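Local structure of carbonic anhydrase (6LAC) at residues 45-49 and 50-54. The protein probably catalyses the reversible hydration of carbon dioxide to hydrogencarbonate as a zinc-dependent carbonic anhydrase of the beta class. The protein carries 1 engineered substitution. Residues are numbered along the deposited sequence; the frame is centred on the assembly and turned at random.
Sequences SGLPA and DEIFE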
# COMPACT_ATOMS: atom_id res chain seq x y z
N SER A 45 6.45 -4.78 13.49
CA SER A 45 7.24 -3.61 13.02
C SER A 45 8.00 -2.94 14.17
O SER A 45 8.95 -2.17 13.88
CB SER A 45 6.36 -2.59 12.38
OG SER A 45 5.46 -2.01 13.30
N GLY A 46 7.58 -3.12 15.41
CA GLY A 46 8.16 -2.33 16.52
C GLY A 46 7.67 -0.89 16.54
O GLY A 46 8.26 -0.08 17.26
N LEU A 47 6.66 -0.53 15.72
CA LEU A 47 6.17 0.85 15.59
C LEU A 47 4.72 0.92 16.01
O LEU A 47 3.90 0.11 15.58
CB LEU A 47 6.28 1.29 14.12
CG LEU A 47 7.68 1.48 13.55
CD1 LEU A 47 7.66 1.62 12.03
CD2 LEU A 47 8.34 2.69 14.19
N PRO A 48 4.32 1.97 16.73
CA PRO A 48 2.90 2.27 16.86
C PRO A 48 2.31 2.68 15.50
O PRO A 48 3.07 3.15 14.67
CB PRO A 48 2.83 3.43 17.85
CG PRO A 48 4.19 4.05 17.78
CD PRO A 48 5.18 3.00 17.31
N ALA A 49 1.02 2.48 15.31
CA ALA A 49 0.35 2.73 14.01
C ALA A 49 0.60 4.15 13.54
O ALA A 49 0.71 4.38 12.32
CB ALA A 49 -1.12 2.43 14.15
N ASP A 50 0.63 5.12 14.46
CA ASP A 50 0.72 6.53 14.04
C ASP A 50 2.15 6.89 13.58
O ASP A 50 2.29 7.98 13.01
CB ASP A 50 0.22 7.48 15.15
CG ASP A 50 0.98 7.49 16.45
OD1 ASP A 50 2.02 6.82 16.58
OD2 ASP A 50 0.49 8.18 17.39
N GLU A 51 3.12 6.00 13.73
CA GLU A 51 4.49 6.26 13.25
C GLU A 51 4.70 5.60 11.88
O GLU A 51 5.81 5.61 11.36
CB GLU A 51 5.51 5.75 14.27
CG GLU A 51 5.48 6.59 15.55
CD GLU A 51 6.54 6.20 16.56
OE1 GLU A 51 7.49 5.45 16.28
OE2 GLU A 51 6.36 6.67 17.73
N ILE A 52 3.71 4.91 11.36
CA ILE A 52 3.86 4.16 10.09
C ILE A 52 3.26 4.99 8.95
O ILE A 52 2.09 5.35 9.02
CB ILE A 52 3.25 2.76 10.18
CG1 ILE A 52 3.85 1.93 11.35
CG2 ILE A 52 3.39 2.01 8.84
CD1 ILE A 52 3.20 0.55 11.56
N PHE A 53 4.04 5.22 7.92
CA PHE A 53 3.58 5.79 6.66
C PHE A 53 3.76 4.64 5.68
O PHE A 53 4.88 4.27 5.34
CB PHE A 53 4.40 7.04 6.34
CG PHE A 53 3.97 7.70 5.06
CD1 PHE A 53 2.81 8.45 5.03
CD2 PHE A 53 4.71 7.56 3.91
CE1 PHE A 53 2.40 9.01 3.84
CE2 PHE A 53 4.27 8.11 2.71
CZ PHE A 53 3.12 8.84 2.70
N GLU A 54 2.65 4.02 5.28
CA GLU A 54 2.69 2.67 4.68
C GLU A 54 2.49 2.76 3.18
O GLU A 54 1.41 3.27 2.75
CB GLU A 54 1.63 1.83 5.38
CG GLU A 54 1.60 0.39 4.93
CD GLU A 54 0.57 -0.47 5.66
OE1 GLU A 54 -0.32 0.12 6.29
OE2 GLU A 54 0.63 -1.71 5.51
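P48 and E51 are joined across a short 3-10 segment, residues 49-51, that shows how a loop can be wound into the start of a β-strand. Two i to i+3 backbone bonds make it: E51 N donates to P48 O at 3.0 Å, and I52 N to A49 O at 3.2 Å. Just upstream, S45 OG accepts from L47 N (3.1 Å), an ST turn, and also bonds to L42 O. The side chains of L47, P48, E51 and I52 pack against one another over the segment. The extended E51 chain brings its carboxylate against the proline ring, with OE2 3.4 Å from P48 CG and OE1 3.6 Å from L47 CD2; E51 OE2 forms a salt bridge with R22 and accepts a hydrogen bond from G26 N. I52 places CG1 beside its own backbone N (chi1 -57°), which directs that branch back to L47 CB at 3.7 Å, while CD1 reaches S45 OG at 3.8 Å. This 3-10 segment leads into strand 52-57, at the edge of this subunit's sheet, where E51 and F53 make backbone hydrogen bonds to strand 29-34, L47 packs on V29 and I52 on W31, and E54 makes backbone hydrogen bonds to the second subunit.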